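PDB 5TED: Lmo0488 protein from Listeria monocytogenes serovar 1/2a, which is the LysR-type regulator QuiR, whose effector-binding domain, present here, binds shikimate to activate transcription of protocatechuate biosynthesis genes. Local coordinates for residues 94-97 / 98-101; 108-112 / 113-117. One frame throughout, in Å; residues are numbered along the deposited sequence.

Overall arrangement
Both contacts are local, each formed within a continuous run of the chain, and they lie in series on the way from strand 94-95 to helix 115-124, with centres about 20 Å apart. Interaction 1 sits toward the far end of the domain, its centre about 22 Å from that of the chain, where a short strand folds into a 3-10 turn; its acidic side chains lie toward the surface and its apolar ones inside. Interaction 2 is more central, about 10 Å from the chain centre, and borders the shikimate pocket. The first combines backbone turn bonds, side chains bonded back to the backbone and a small apolar contact; the second has a serine capping bond, an outer salt bridge and direct ligand bonds.

Interaction 1: residues 94-97 / 98-101; sequences SIDL and QDTA
The backbone leaves strand 94-95 and curls at once into a 3-10 turn, in which Asp-99 N bonds to Asp-96 O at 2.8 Å and Thr-100 N to Leu-97 O at 3.0 Å. The carboxylate of Asp-99 folds back over the start of this turn. Its CG lies opposite the carbonyl carbon and next to the backbone N (chi1 -65°), which swings OD2 to within 2.9 Å of Asp-96 N; the N-H meets that oxygen from above the carboxylate plane. The side chain of Asp-99 thus ties back to the N-H three residues earlier, at the start of the 3-10 turn; the backbone N-H of Asp-99 in turn donates to the carbonyl of Asp-96, so the two residues are joined by two bonds. Asp-96 OD2 lies 4.4 Å from Asp-99 OD2, so the two charges probably disfavour each other somewhat, although the N-H of Asp-96 should offset part of this.

On the inner side Thr-100 adds a second grip on Leu-97 O. With chi1 at 69°, its OG1 sits between N and C of its own backbone and donates to that carbonyl at 2.7 Å, nearly head-on, while the Thr-100 N-H comes from above the carbonyl plane. OG1 is also hydrogen-bonded to Tyr-105 OH, so this buried hydroxyl is well provided for. Its methyl CG2 touches Ile-95 CD1 at 3.6 Å, the two side chains crossing at about a right angle. Ile-95 rests on Leu-168 of the parallel neighbouring strand 165-170, and Leu-97 packs against Leu-121 and Phe-122 of helix 115-124.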
loop_
_atom_site.group_PDB
_atom_site.type_symbol
_atom_site.label_atom_id
_atom_site.label_comp_id
_atom_site.label_asym_id
_atom_site.label_seq_id
_atom_site.Cartn_x
_atom_site.Cartn_y
_atom_site.Cartn_z
ATOM N N SER A 94 10.508 -25.314 4.988
ATOM C CA SER A 94 11.462 -24.680 4.092
ATOM C C SER A 94 11.483 -25.467 2.792
ATOM O O SER A 94 11.239 -26.676 2.785
ATOM C CB SER A 94 12.867 -24.644 4.710
ATOM O OG SER A 94 13.423 -25.952 4.732
ATOM N N ILE A 95 11.823 -24.789 1.697
ATOM C CA ILE A 95 11.797 -25.381 0.363
ATOM C C ILE A 95 12.922 -24.770 -0.455
ATOM O O ILE A 95 13.506 -23.758 -0.084
ATOM C CB ILE A 95 10.446 -25.163 -0.364
ATOM C CG1 ILE A 95 10.185 -23.664 -0.596
ATOM C CG2 ILE A 95 9.298 -25.793 0.412
ATOM C CD1 ILE A 95 8.995 -23.388 -1.549
ATOM N N ASP A 96 13.234 -25.417 -1.567
ATOM C CA ASP A 96 14.049 -24.853 -2.629
ATOM C C ASP A 96 13.121 -24.140 -3.593
ATOM O O ASP A 96 11.953 -24.514 -3.731
ATOM C CB ASP A 96 14.818 -25.948 -3.365
ATOM C CG ASP A 96 15.824 -26.660 -2.472
ATOM O OD1 ASP A 96 16.246 -26.073 -1.449
ATOM O OD2 ASP A 96 16.169 -27.820 -2.786
ATOM N N LEU A 97 13.622 -23.076 -4.226
ATOM C CA LEU A 97 12.747 -22.336 -5.134
ATOM C C LEU A 97 12.205 -23.248 -6.229
ATOM O O LEU A 97 11.043 -23.119 -6.639
ATOM C CB LEU A 97 13.474 -21.131 -5.735
ATOM C CG LEU A 97 12.629 -20.043 -6.401
ATOM C CD1 LEU A 97 11.537 -19.566 -5.452
ATOM C CD2 LEU A 97 13.523 -18.869 -6.809
ATOM N N GLN A 98 13.015 -24.211 -6.685
ATOM C CA GLN A 98 12.535 -25.105 -7.730
ATOM C C GLN A 98 11.382 -25.984 -7.253
ATOM O O GLN A 98 10.693 -26.577 -8.087
ATOM C CB GLN A 98 13.658 -26.001 -8.273
ATOM C CG GLN A 98 14.280 -26.936 -7.255
ATOM C CD GLN A 98 15.372 -27.814 -7.848
ATOM O OE1 GLN A 98 15.839 -27.588 -8.971
ATOM N NE2 GLN A 98 15.760 -28.845 -7.104
ATOM N N ASP A 99 11.163 -26.103 -5.941
ATOM C CA ASP A 99 10.008 -26.871 -5.481
ATOM C C ASP A 99 8.688 -26.201 -5.835
ATOM O O ASP A 99 7.633 -26.818 -5.637
ATOM C CB ASP A 99 10.082 -27.096 -3.963
ATOM C CG ASP A 99 11.261 -27.955 -3.547
ATOM O OD1 ASP A 99 11.713 -28.788 -4.365
ATOM O OD2 ASP A 99 11.743 -27.790 -2.398
ATOM N N THR A 100 8.720 -24.964 -6.343
ATOM C CA THR A 100 7.513 -24.219 -6.703
ATOM C C THR A 100 7.162 -24.339 -8.178
ATOM O O THR A 100 6.189 -23.712 -8.619
ATOM C CB THR A 100 7.660 -22.720 -6.359
ATOM O OG1 THR A 100 8.623 -22.110 -7.232
ATOM C CG2 THR A 100 8.097 -22.527 -4.913
ATOM N N ALA A 101 7.931 -25.120 -8.943
ATOM C CA ALA A 101 7.830 -25.088 -10.399
ATOM C C ALA A 101 6.410 -25.341 -10.887
ATOM O O ALA A 101 5.973 -24.742 -11.876
ATOM C CB ALA A 101 8.791 -26.106 -11.014
#

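Interaction 2: residues 108-112 / 113-117. With SKM ((3R,4S,5R)-3,4,5-trihydroxycyclohex-1-ene-1-carboxylic acid), chain D.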
loop_
_atom_site.group_PDB
_atom_site.type_symbol
_atom_site.label_atom_id
_atom_site.label_comp_id
_atom_site.label_asym_id
_atom_site.label_seq_id
_atom_site.Cartn_x
_atom_site.Cartn_y
_atom_site.Cartn_z
ATOM N N PHE A 108 5.345 -10.085 -8.858
ATOM C CA PHE A 108 5.508 -8.635 -8.851
ATOM C C PHE A 108 5.537 -8.091 -10.272
ATOM O O PHE A 108 6.150 -8.684 -11.164
ATOM C CB PHE A 108 6.796 -8.237 -8.131
ATOM C CG PHE A 108 6.678 -8.256 -6.629
ATOM C CD1 PHE A 108 5.901 -7.324 -5.967
ATOM C CD2 PHE A 108 7.319 -9.242 -5.884
ATOM C CE1 PHE A 108 5.775 -7.355 -4.579
ATOM C CE2 PHE A 108 7.192 -9.278 -4.508
ATOM C CZ PHE A 108 6.427 -8.335 -3.856
ATOM N N SER A 109 4.881 -6.950 -10.480
ATOM C CA SER A 109 4.897 -6.301 -11.786
ATOM C C SER A 109 6.288 -5.747 -12.093
ATOM O O SER A 109 7.155 -5.658 -11.225
ATOM C CB SER A 109 3.879 -5.165 -11.840
ATOM O OG SER A 109 4.181 -4.220 -10.835
ATOM N N ASP A 110 6.481 -5.359 -13.360
ATOM C CA ASP A 110 7.755 -4.832 -13.843
ATOM C C ASP A 110 8.181 -3.558 -13.130
ATOM O O ASP A 110 9.362 -3.206 -13.179
ATOM C CB ASP A 110 7.675 -4.534 -15.342
ATOM C CG ASP A 110 7.329 -5.749 -16.166
ATOM O OD1 ASP A 110 7.575 -6.883 -15.708
ATOM O OD2 ASP A 110 6.787 -5.568 -17.275
ATOM N N THR A 111 7.240 -2.819 -12.537
ATOM C CA THR A 111 7.599 -1.610 -11.803
ATOM C C THR A 111 8.376 -1.912 -10.523
ATOM O O THR A 111 8.986 -1.002 -9.951
ATOM C CB THR A 111 6.340 -0.811 -11.466
ATOM O OG1 THR A 111 5.441 -1.629 -10.703
ATOM C CG2 THR A 111 5.631 -0.345 -12.737
ATOM N N SER A 112 8.379 -3.163 -10.066
ATOM C CA SER A 112 8.975 -3.513 -8.779
ATOM C C SER A 112 10.493 -3.573 -8.886
ATOM O O SER A 112 11.036 -4.335 -9.695
ATOM C CB SER A 112 8.444 -4.859 -8.291
ATOM O OG SER A 112 9.049 -5.192 -7.059
ATOM N N GLY A 113 11.180 -2.803 -8.039
ATOM C CA GLY A 113 12.621 -2.908 -7.936
ATOM C C GLY A 113 13.110 -4.245 -7.412
ATOM O O GLY A 113 14.316 -4.508 -7.476
ATOM N N LEU A 114 12.208 -5.107 -6.926
ATOM C CA LEU A 114 12.586 -6.461 -6.534
ATOM C C LEU A 114 12.736 -7.402 -7.726
ATOM O O LEU A 114 13.338 -8.471 -7.584
ATOM C CB LEU A 114 11.537 -7.044 -5.591
ATOM C CG LEU A 114 11.899 -7.282 -4.135
ATOM C CD1 LEU A 114 10.769 -8.061 -3.483
ATOM C CD2 LEU A 114 13.223 -8.017 -4.012
ATOM N N ARG A 115 12.201 -7.044 -8.898
ATOM C CA ARG A 115 12.145 -8.028 -9.977
ATOM C C ARG A 115 13.510 -8.461 -10.502
ATOM O O ARG A 115 13.673 -9.641 -10.831
ATOM C CB ARG A 115 11.281 -7.512 -11.129
ATOM C CG ARG A 115 9.778 -7.732 -10.902
ATOM C CD ARG A 115 9.382 -9.197 -11.036
ATOM N NE ARG A 115 9.784 -9.701 -12.343
ATOM C CZ ARG A 115 9.151 -9.389 -13.468
ATOM N NH1 ARG A 115 8.084 -8.595 -13.431
ATOM N NH2 ARG A 115 9.589 -9.864 -14.628
ATOM N N PRO A 116 14.517 -7.579 -10.598
ATOM C CA PRO A 116 15.854 -8.067 -10.990
ATOM C C PRO A 116 16.361 -9.221 -10.137
ATOM O O PRO A 116 16.792 -10.245 -10.681
ATOM C CB PRO A 116 16.727 -6.813 -10.863
ATOM C CG PRO A 116 15.792 -5.699 -11.183
ATOM C CD PRO A 116 14.465 -6.104 -10.567
ATOM N N LEU A 117 16.314 -9.090 -8.809
ATOM C CA LEU A 117 16.724 -10.188 -7.933
ATOM C C LEU A 117 15.859 -11.425 -8.148
ATOM O O LEU A 117 16.373 -12.539 -8.325
ATOM C CB LEU A 117 16.670 -9.738 -6.469
ATOM C CG LEU A 117 16.939 -10.801 -5.405
ATOM C CD1 LEU A 117 18.279 -11.487 -5.665
ATOM C CD2 LEU A 117 16.921 -10.215 -4.005
HETATM O O12 SKM D . 6.743 -3.159 -2.166
HETATM C C8 SKM D . 6.813 -3.999 -3.315
HETATM C C6 SKM D . 6.781 -3.269 -4.477
HETATM O O7 SKM D . 6.862 -4.113 -5.625
HETATM C C5 SKM D . 8.034 -2.202 -4.623
HETATM C C4 SKM D . 9.343 -2.824 -4.389
HETATM C C1 SKM D . 10.645 -2.164 -4.868
HETATM O O2 SKM D . 10.585 -1.287 -5.778
HETATM O O3 SKM D . 11.758 -2.512 -4.369
HETATM C C10 SKM D . 9.413 -4.190 -3.554
HETATM C C9 SKM D . 8.224 -4.920 -3.235
HETATM O O11 SKM D . 8.348 -5.410 -1.960
HETATM O O HOH W 1 7.790 -9.441 -16.943
#
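Phe-108 lays its ring obliquely against two partners at once: CE2 meets the methyl CD1 of Leu-114 at 3.9 Å, and CD1 of the ring comes to 3.4 Å from O7 of the bound shikimate. Leu-114 reaches the same ligand with CB and CG, which pack near C10 of its ring. Between these two apolar side chains in sequence, Ser-112 supplies the polar bonds. With chi1 at 179° its OG stands trans to its own N, where it donates to shikimate O7 at 2.8 Å and accepts from Leu-114 N at 3.2 Å. The latter bond makes an ST turn at the approach to helix 115-124, joined by a type I turn whose Arg-115 N to Ser-112 O bond is nearly straight. Gly-113 N binds carboxylate oxygen O2 of shikimate at 2.8 Å, and the nearby N-terminal end of the helix would probably favour that negative charge. The loop thus forms part of the effector pocket of this LysR-type, periplasmic-binding-protein-like domain; Thr-43, Ser-61, Asp-138 and Arg-177 and the backbone O of Glu-136 are also hydrogen-bonded to the ligand.

Arg-115 turns the other way. Its chain, bent at chi2 and chi3, runs back alongside the loop and passes CD by Phe-108 CB, so that NH1 bonds both Phe-108 O at 3.0 Å and Asp-110 OD1 at 2.9 Å. OD1 uses its anti lone pair for this salt bridge, and the carboxylate and guanidinium planes stand 53° apart. A water in the guanidinium plane joins NH2 to the same OD1, while NE pairs with Asp-119 one turn further along the helix.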